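Local atomic coordinates of putative lipoprotein (Campylobacter jejuni subsp. jejuni, PDB entry 4GIO), a protein that is of unknown function but is a putative bacterial lipoprotein whose structure is a novel variant of the immunoglobulin fold. Residues 26-31 with 97-102; 42-47 with 77-82. All blocks are in the same frame, centred on the assembly; numbering follows the deposited sequence.

Interaction 1: 26-31 with 97-102; sequences KQFQKR and NDFRLE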
ATOM      1  N   LYS A  26      10.236   3.511  -2.379  1.00 22.56           N
ATOM      2  CA  LYS A  26      10.881   4.770  -2.810  1.00 24.56           C
ATOM      3  C   LYS A  26      10.227   5.993  -2.177  1.00 26.19           C
ATOM      4  O   LYS A  26      10.904   6.889  -1.648  1.00 25.36           O
ATOM      5  CB  LYS A  26      10.803   4.860  -4.333  1.00 25.43           C
ATOM      6  CG  LYS A  26      11.887   4.030  -5.087  1.00 27.39           C
ATOM      7  CD  LYS A  26      12.540   2.898  -4.226  1.00 26.64           C
ATOM      8  CE  LYS A  26      13.933   3.328  -3.772  1.00 31.61           C
ATOM      9  NZ  LYS A  26      14.853   2.193  -3.713  1.00 33.07           N
ATOM     10  N   GLN A  27       8.895   6.016  -2.200  1.00 25.91           N
ATOM     11  CA  GLN A  27       8.158   7.063  -1.531  1.00 25.55           C
ATOM     12  C   GLN A  27       6.684   6.650  -1.549  1.00 25.27           C
ATOM     13  O   GLN A  27       6.276   5.723  -2.263  1.00 23.01           O
ATOM     14  CB  GLN A  27       8.301   8.407  -2.252  1.00 26.90           C
ATOM     15  CG  GLN A  27       7.877   8.333  -3.709  1.00 32.82           C
ATOM     16  CD  GLN A  27       7.721   9.688  -4.376  1.00 41.84           C
ATOM     17  OE1 GLN A  27       8.625  10.152  -5.072  1.00 43.65           O
ATOM     18  NE2 GLN A  27       6.541  10.312  -4.206  1.00 43.86           N
ATOM     19  N   PHE A  28       5.894   7.361  -0.758  1.00 25.66           N
ATOM     20  CA  PHE A  28       4.445   7.239  -0.892  1.00 25.40           C
ATOM     21  C   PHE A  28       3.742   8.566  -0.670  1.00 25.26           C
ATOM     22  O   PHE A  28       4.283   9.497  -0.108  1.00 25.09           O
ATOM     23  CB  PHE A  28       3.918   6.140   0.010  1.00 24.27           C
ATOM     24  CG  PHE A  28       4.057   6.416   1.448  1.00 28.37           C
ATOM     25  CD1 PHE A  28       3.082   7.125   2.124  1.00 29.00           C
ATOM     26  CD2 PHE A  28       5.172   5.967   2.138  1.00 33.14           C
ATOM     27  CE1 PHE A  28       3.208   7.363   3.461  1.00 31.70           C
ATOM     28  CE2 PHE A  28       5.290   6.188   3.484  1.00 36.52           C
ATOM     29  CZ  PHE A  28       4.296   6.909   4.144  1.00 32.65           C
ATOM     30  N   GLN A  29       2.526   8.653  -1.142  1.00 25.38           N
ATOM     31  CA  GLN A  29       1.753   9.860  -0.873  1.00 24.23           C
ATOM     32  C   GLN A  29       0.270   9.502  -0.923  1.00 22.14           C
ATOM     33  O   GLN A  29      -0.108   8.429  -1.391  1.00 21.99           O
ATOM     34  CB  GLN A  29       2.094  10.916  -1.912  1.00 23.95           C
ATOM     35  CG  GLN A  29       1.768  10.453  -3.308  1.00 28.55           C
ATOM     36  CD  GLN A  29       2.394  11.318  -4.336  1.00 37.90           C
ATOM     37  OE1 GLN A  29       3.155  12.222  -4.010  1.00 44.35           O
ATOM     38  NE2 GLN A  29       2.103  11.047  -5.600  1.00 41.55           N
ATOM     39  N   LYS A  30      -0.550  10.403  -0.447  1.00 21.05           N
ATOM     40  CA  LYS A  30      -1.985  10.194  -0.504  1.00 21.61           C
ATOM     41  C   LYS A  30      -2.702  11.500  -0.789  1.00 20.66           C
ATOM     42  O   LYS A  30      -2.145  12.600  -0.539  1.00 20.01           O
ATOM     43  CB  LYS A  30      -2.473   9.508   0.789  1.00 20.26           C
ATOM     44  CG  LYS A  30      -2.312  10.313   2.080  1.00 25.10           C
ATOM     45  CD  LYS A  30      -2.383   9.365   3.321  1.00 25.78           C
ATOM     46  CE  LYS A  30      -2.550  10.165   4.613  1.00 26.74           C
ATOM     47  NZ  LYS A  30      -1.386  11.060   4.741  1.00 34.62           N
ATOM     48  N   ARG A  31      -3.953  11.379  -1.213  1.00 19.35           N
ATOM     49  CA  ARG A  31      -4.818  12.564  -1.358  1.00 19.47           C
ATOM     50  C   ARG A  31      -6.298  12.155  -1.377  1.00 19.04           C
ATOM     51  O   ARG A  31      -6.648  10.988  -1.658  1.00 17.22           O
ATOM     52  CB  ARG A  31      -4.416  13.334  -2.596  1.00 19.68           C
ATOM     53  CG  ARG A  31      -4.745  12.588  -3.815  1.00 22.11           C
ATOM     54  CD  ARG A  31      -4.169  13.267  -5.042  1.00 30.94           C
ATOM     55  NE  ARG A  31      -5.211  13.166  -6.037  1.00 40.93           N
ATOM     56  CZ  ARG A  31      -5.460  12.061  -6.710  1.00 41.61           C
ATOM     57  NH1 ARG A  31      -4.681  11.015  -6.504  1.00 43.24           N
ATOM     58  NH2 ARG A  31      -6.465  12.017  -7.580  1.00 44.39           N
ATOM     59  N   ASN A  97      -9.085   8.116   5.931  1.00 16.83           N
ATOM     60  CA  ASN A  97      -8.215   9.325   5.880  1.00 19.29           C
ATOM     61  C   ASN A  97      -6.736   8.967   5.891  1.00 18.51           C
ATOM     62  O   ASN A  97      -5.891   9.823   5.716  1.00 17.07           O
ATOM     63  CB  ASN A  97      -8.478  10.276   7.078  1.00 19.31           C
ATOM     64  CG  ASN A  97      -9.857  11.054   6.962  1.00 27.54           C
ATOM     65  OD1 ASN A  97     -10.390  11.503   7.998  1.00 32.15           O
ATOM     66  ND2 ASN A  97     -10.464  11.115   5.746  1.00 28.60           N
ATOM     67  N   ASP A  98      -6.420   7.698   6.150  1.00 17.51           N
ATOM     68  CA  ASP A  98      -5.045   7.235   6.071  1.00 17.42           C
ATOM     69  C   ASP A  98      -5.080   5.722   5.738  1.00 16.32           C
ATOM     70  O   ASP A  98      -6.158   5.141   5.546  1.00 15.91           O
ATOM     71  CB  ASP A  98      -4.359   7.535   7.411  1.00 18.69           C
ATOM     72  CG  ASP A  98      -2.789   7.456   7.324  1.00 23.52           C
ATOM     73  OD1 ASP A  98      -2.210   7.280   6.191  1.00 23.21           O
ATOM     74  OD2 ASP A  98      -2.161   7.496   8.438  1.00 26.24           O
ATOM     75  N   PHE A  99      -3.931   5.077   5.659  1.00 16.68           N
ATOM     76  CA  PHE A  99      -3.889   3.652   5.262  1.00 16.41           C
ATOM     77  C   PHE A  99      -2.649   3.003   5.912  1.00 15.39           C
ATOM     78  O   PHE A  99      -1.767   3.683   6.383  1.00 15.98           O
ATOM     79  CB  PHE A  99      -3.781   3.530   3.725  1.00 13.69           C
ATOM     80  CG  PHE A  99      -2.395   3.957   3.167  1.00 14.94           C
ATOM     81  CD1 PHE A  99      -2.097   5.298   2.964  1.00 15.23           C
ATOM     82  CD2 PHE A  99      -1.412   3.008   2.842  1.00 15.48           C
ATOM     83  CE1 PHE A  99      -0.858   5.736   2.446  1.00 17.39           C
ATOM     84  CE2 PHE A  99      -0.134   3.422   2.292  1.00 16.85           C
ATOM     85  CZ  PHE A  99       0.146   4.783   2.119  1.00 17.43           C
ATOM     86  N   ARG A 100      -2.639   1.689   5.940  1.00 16.19           N
ATOM     87  CA  ARG A 100      -1.461   0.904   6.334  1.00 17.44           C
ATOM     88  C   ARG A 100      -1.268  -0.178   5.277  1.00 16.41           C
ATOM     89  O   ARG A 100      -2.222  -0.788   4.850  1.00 16.60           O
ATOM     90  CB  ARG A 100      -1.679   0.264   7.675  1.00 18.17           C
ATOM     91  CG  ARG A 100      -0.440  -0.350   8.297  1.00 22.96           C
ATOM     92  CD  ARG A 100      -0.708  -0.808   9.787  1.00 23.68           C
ATOM     93  NE  ARG A 100      -0.609   0.402  10.629  1.00 25.35           N
ATOM     94  CZ  ARG A 100      -1.573   0.897  11.404  1.00 23.88           C
ATOM     95  NH1 ARG A 100      -2.720   0.257  11.573  1.00 23.72           N
ATOM     96  NH2 ARG A 100      -1.345   2.041  12.042  1.00 27.78           N
ATOM     97  N   LEU A 101      -0.027  -0.384   4.838  1.00 16.09           N
ATOM     98  CA  LEU A 101       0.253  -1.307   3.767  1.00 15.71           C
ATOM     99  C   LEU A 101       1.265  -2.339   4.247  1.00 15.65           C
ATOM    100  O   LEU A 101       2.365  -1.970   4.609  1.00 18.67           O
ATOM    101  CB  LEU A 101       0.763  -0.573   2.515  1.00 14.37           C
ATOM    102  CG  LEU A 101       1.257  -1.447   1.347  1.00 15.78           C
ATOM    103  CD1 LEU A 101       0.110  -2.302   0.734  1.00 14.77           C
ATOM    104  CD2 LEU A 101       1.852  -0.575   0.213  1.00 15.68           C
ATOM    105  N   GLU A 102       0.897  -3.609   4.259  1.00 14.23           N
ATOM    106  CA  GLU A 102       1.901  -4.627   4.567  1.00 14.72           C
ATOM    107  C   GLU A 102       2.444  -5.248   3.258  1.00 14.05           C
ATOM    108  O   GLU A 102       1.681  -5.496   2.355  1.00 12.87           O
ATOM    109  CB  GLU A 102       1.248  -5.763   5.375  1.00 13.61           C
ATOM    110  CG  GLU A 102       0.738  -5.317   6.702  1.00 18.65           C
ATOM    111  CD  GLU A 102      -0.021  -6.450   7.425  1.00 19.43           C
ATOM    112  OE1 GLU A 102      -0.052  -7.563   6.901  1.00 19.42           O
ATOM    113  OE2 GLU A 102      -0.535  -6.251   8.534  1.00 16.81           O
TER
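Asp-98 OD1 meets two neighbours: the aliphatic end of Lys-30, by contact alone, and the N-H of Phe-99, by a weak hydrogen bond. Lys-30 CE lies 3.3 Å from Asp-98 OD1, with Lys-30 CD close behind. From the next residue, Phe-99 N gives Asp-98 OD1 its weak hydrogen bond of 2.8 Å. Lys-30 CE also sits 3.5 Å from the backbone oxygen Asn-97 O. The chain bends at its last torsion (chi4 -60°), and Lys-30 NZ ends 4.1 Å from Asp-98 OD1. This is beyond a salt bridge, although the opposite charges probably still attract.

Residues 26-31 and 97-102 belong to different sheets of an immunoglobulin-like sandwich, so no hydrogen bond joins them and the pairing is done by side chains. The strand axes approach to 8.8 Å and run roughly antiparallel, at 148°. Asn-97 and Asp-98 both face Leu-59 and form a classic beta bulge where this strand pairs with strand 50-59.

Inward of the charged pair, the Phe-99 ring bridges the two sheets. Lys-30 CD meets the edge of that ring 4.0 Å from Phe-99 CE1, near the ring plane. Farther round the same rim, Phe-99 CZ reaches Phe-28 CD1 at 3.8 Å. The two rings make an offset edge-to-face pair with planes at 88°, the edge of Phe-99 directed toward the face of Phe-28. Phe-99 is buried and stacks in addition with Phe-40 of strand 38-44, whereas Phe-28 remains partly exposed and is flanked by Thr-13, Val-14 and Val-42.

Interaction 2: 42-47 with 77-82; sequences VILRST and LRIPAG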
ATOM      1  N   VAL A  42       2.133   4.161  -3.901  1.00 20.06           N
ATOM      2  CA  VAL A  42       3.390   3.759  -3.275  1.00 19.87           C
ATOM      3  C   VAL A  42       4.283   3.397  -4.469  1.00 20.13           C
ATOM      4  O   VAL A  42       3.857   2.663  -5.352  1.00 20.05           O
ATOM      5  CB  VAL A  42       3.199   2.593  -2.320  1.00 20.42           C
ATOM      6  CG1 VAL A  42       4.567   2.075  -1.710  1.00 18.46           C
ATOM      7  CG2 VAL A  42       2.203   2.972  -1.157  1.00 20.17           C
ATOM      8  N   ILE A  43       5.507   3.916  -4.501  1.00 19.11           N
ATOM      9  CA  ILE A  43       6.407   3.591  -5.596  1.00 19.83           C
ATOM     10  C   ILE A  43       7.418   2.572  -5.031  1.00 18.78           C
ATOM     11  O   ILE A  43       8.007   2.790  -3.965  1.00 17.74           O
ATOM     12  CB  ILE A  43       7.131   4.831  -6.138  1.00 21.58           C
ATOM     13  CG1 ILE A  43       6.097   5.805  -6.693  1.00 24.84           C
ATOM     14  CG2 ILE A  43       8.165   4.398  -7.274  1.00 23.85           C
ATOM     15  CD1 ILE A  43       6.645   7.156  -7.049  1.00 30.82           C
ATOM     16  N   LEU A  44       7.578   1.468  -5.763  1.00 17.65           N
ATOM     17  CA  LEU A  44       8.452   0.365  -5.368  1.00 18.69           C
ATOM     18  C   LEU A  44       9.551   0.213  -6.426  1.00 18.37           C
ATOM     19  O   LEU A  44       9.308   0.497  -7.603  1.00 18.19           O
ATOM     20  CB  LEU A  44       7.658  -0.940  -5.262  1.00 18.09           C
ATOM     21  CG  LEU A  44       6.442  -0.867  -4.293  1.00 21.17           C
ATOM     22  CD1 LEU A  44       5.597  -2.079  -4.395  1.00 22.41           C
ATOM     23  CD2 LEU A  44       6.851  -0.675  -2.805  1.00 20.06           C
ATOM     24  N   ARG A  45      10.752  -0.167  -6.001  1.00 19.37           N
ATOM     25  CA  ARG A  45      11.785  -0.649  -6.961  1.00 21.77           C
ATOM     26  C   ARG A  45      12.853  -1.545  -6.361  1.00 20.52           C
ATOM     27  O   ARG A  45      13.269  -1.384  -5.199  1.00 19.72           O
ATOM     28  CB  ARG A  45      12.461   0.406  -7.856  1.00 22.63           C
ATOM     29  CG  ARG A  45      12.547   1.772  -7.350  1.00 30.18           C
ATOM     30  CD  ARG A  45      13.727   2.555  -8.090  1.00 36.47           C
ATOM     31  NE  ARG A  45      13.368   3.379  -9.239  1.00 42.59           N
ATOM     32  CZ  ARG A  45      13.576   3.004 -10.501  1.00 42.77           C
ATOM     33  NH1 ARG A  45      13.249   3.798 -11.486  1.00 39.84           N
ATOM     34  NH2 ARG A  45      14.106   1.821 -10.756  1.00 43.47           N
ATOM     35  N   SER A  46      13.303  -2.459  -7.199  1.00 20.51           N
ATOM     36  CA  SER A  46      14.165  -3.519  -6.756  1.00 22.15           C
ATOM     37  C   SER A  46      15.165  -3.806  -7.849  1.00 21.86           C
ATOM     38  O   SER A  46      14.818  -3.781  -9.025  1.00 20.33           O
ATOM     39  CB  SER A  46      13.310  -4.763  -6.544  1.00 21.10           C
ATOM     40  OG  SER A  46      14.164  -5.820  -6.127  1.00 25.50           O
ATOM     41  N   THR A  47      16.396  -4.096  -7.453  1.00 23.40           N
ATOM     42  CA  THR A  47      17.375  -4.455  -8.454  1.00 25.97           C
ATOM     43  C   THR A  47      17.011  -5.730  -9.202  1.00 24.02           C
ATOM     44  O   THR A  47      17.131  -5.804 -10.424  1.00 26.29           O
ATOM     45  CB  THR A  47      18.755  -4.682  -7.853  1.00 27.52           C
ATOM     46  OG1 THR A  47      18.948  -3.848  -6.686  1.00 33.07           O
ATOM     47  CG2 THR A  47      19.780  -4.436  -8.983  1.00 28.43           C
ATOM     48  N   LEU A  77       1.853  -9.240  -6.355  1.00 22.12           N
ATOM     49  CA  LEU A  77       2.345  -8.190  -7.190  1.00 21.86           C
ATOM     50  C   LEU A  77       3.727  -8.576  -7.641  1.00 22.17           C
ATOM     51  O   LEU A  77       4.566  -8.988  -6.821  1.00 21.70           O
ATOM     52  CB  LEU A  77       2.364  -6.855  -6.456  1.00 21.66           C
ATOM     53  CG  LEU A  77       3.075  -5.678  -7.133  1.00 23.58           C
ATOM     54  CD1 LEU A  77       2.323  -5.149  -8.397  1.00 27.11           C
ATOM     55  CD2 LEU A  77       3.290  -4.486  -6.125  1.00 20.47           C
ATOM     56  N   ARG A  78       3.955  -8.446  -8.959  1.00 23.10           N
ATOM     57  CA  ARG A  78       5.259  -8.679  -9.563  1.00 24.20           C
ATOM     58  C   ARG A  78       6.047  -7.365  -9.659  1.00 23.06           C
ATOM     59  O   ARG A  78       5.581  -6.388 -10.255  1.00 22.93           O
ATOM     60  CB  ARG A  78       5.105  -9.257 -10.966  1.00 25.18           C
ATOM     61  CG  ARG A  78       6.446  -9.435 -11.669  1.00 30.71           C
ATOM     62  CD  ARG A  78       7.038 -10.762 -11.277  1.00 39.01           C
ATOM     63  NE  ARG A  78       8.264 -11.063 -12.014  1.00 43.32           N
ATOM     64  CZ  ARG A  78       9.033 -12.122 -11.782  1.00 46.50           C
ATOM     65  NH1 ARG A  78       8.718 -12.993 -10.840  1.00 47.02           N
ATOM     66  NH2 ARG A  78      10.127 -12.314 -12.500  1.00 46.72           N
ATOM     67  N   ILE A  79       7.229  -7.311  -9.063  1.00 22.67           N
ATOM     68  CA  ILE A  79       8.116  -6.134  -9.231  1.00 21.71           C
ATOM     69  C   ILE A  79       9.252  -6.554 -10.211  1.00 23.26           C
ATOM     70  O   ILE A  79      10.108  -7.385  -9.839  1.00 21.13           O
ATOM     71  CB  ILE A  79       8.694  -5.682  -7.872  1.00 22.39           C
ATOM     72  CG1 ILE A  79       7.523  -5.327  -6.912  1.00 22.63           C
ATOM     73  CG2 ILE A  79       9.533  -4.461  -8.014  1.00 21.37           C
ATOM     74  CD1 ILE A  79       8.008  -5.167  -5.511  1.00 28.67           C
ATOM     75  N   PRO A  80       9.195  -6.087 -11.474  1.00 24.25           N
ATOM     76  CA  PRO A  80      10.260  -6.414 -12.495  1.00 24.68           C
ATOM     77  C   PRO A  80      11.598  -5.820 -12.116  1.00 24.49           C
ATOM     78  O   PRO A  80      11.652  -4.798 -11.458  1.00 24.81           O
ATOM     79  CB  PRO A  80       9.740  -5.752 -13.793  1.00 24.73           C
ATOM     80  CG  PRO A  80       8.234  -5.689 -13.620  1.00 26.33           C
ATOM     81  CD  PRO A  80       8.069  -5.367 -12.106  1.00 25.87           C
ATOM     82  N   ALA A  81      12.679  -6.498 -12.480  1.00 23.64           N
ATOM     83  CA  ALA A  81      13.999  -5.962 -12.241  1.00 24.28           C
ATOM     84  C   ALA A  81      14.247  -4.487 -12.710  1.00 24.37           C
ATOM     85  O   ALA A  81      14.057  -4.145 -13.856  1.00 24.48           O
ATOM     86  CB  ALA A  81      15.096  -6.962 -12.812  1.00 24.37           C
ATOM     87  N   GLY A  82      14.681  -3.635 -11.788  1.00 25.96           N
ATOM     88  CA  GLY A  82      14.969  -2.232 -12.078  1.00 29.59           C
ATOM     89  C   GLY A  82      13.946  -1.327 -12.763  1.00 31.01           C
ATOM     90  O   GLY A  82      14.327  -0.260 -13.234  1.00 32.23           O
TER
HETATM   91  O   HOH W   1      11.980  -2.641  -9.697  1.00 20.12           O
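At one end of the immunoglobulin-type sandwich, where the chain runs out of strands 38-44 and 75-79, residues 42-47 meet 77-82. Gly-82 N donates a hydrogen bond of 2.8 Å to Ser-46 O, arriving almost in line with the carbonyl (C=O...N angle 166°). Gly-82 has a positive phi of 53°, a conformation that favours glycine, and its carbonyl oxygen accepts a bond in turn: Arg-45 NH2 reaches Gly-82 O at 3.2 Å, a weak hydrogen bond made at the edge of the guanidinium, near its plane. A water bridges the segments, accepting from Ser-46 N at 2.8 Å and probably donating to Pro-80 O. At the far end of the contact, the methyl Ala-81 CB lies 3.3 Å from Thr-47 O.

Deeper in, the contact turns apolar, as expected between the facing sheets of such a sandwich. Leu-44 CD1 touches Leu-77 CD2 at 3.8 Å, and the same methyl lies 4.1 Å from Ile-79 CD1, the Leu-44 and Ile-79 side chains crossing at about a right angle. Ile-79 uses both of its branches. Its chi1 of -59° puts CG1 anti to the carbonyl carbon, and the CD1 at the end of that branch meets Leu-44, while the other methyl, Ile-79 CG2, packs 4.1 Å from Ser-46 CB. The hydroxyl of Ser-46 is engaged elsewhere, its OG hydrogen-bonded to Phe-48 O. Val-52 and Val-85 touch Ile-79 and Leu-77 alike, and Val-25 packs against Leu-44.

Interaction 1 and interaction 2 lie about 17 Å apart, centre to centre, and both join the three-stranded sheet to the four-stranded one facing it. Interaction 1 uses the edge strand 25-32, interaction 2 the central strand 38-44. These two are consecutive in the chain and neighbours in the sheet, and probable backbone hydrogen bonds of Lys-26 and Gln-27 with Ile-43 connect the contacts directly. Along the sequence interaction 2 is nested within the span closed by interaction 1. The two sheets thus meet at two places linked through neighbouring strands, with chain-distant segments brought together within a single DUF1425 domain.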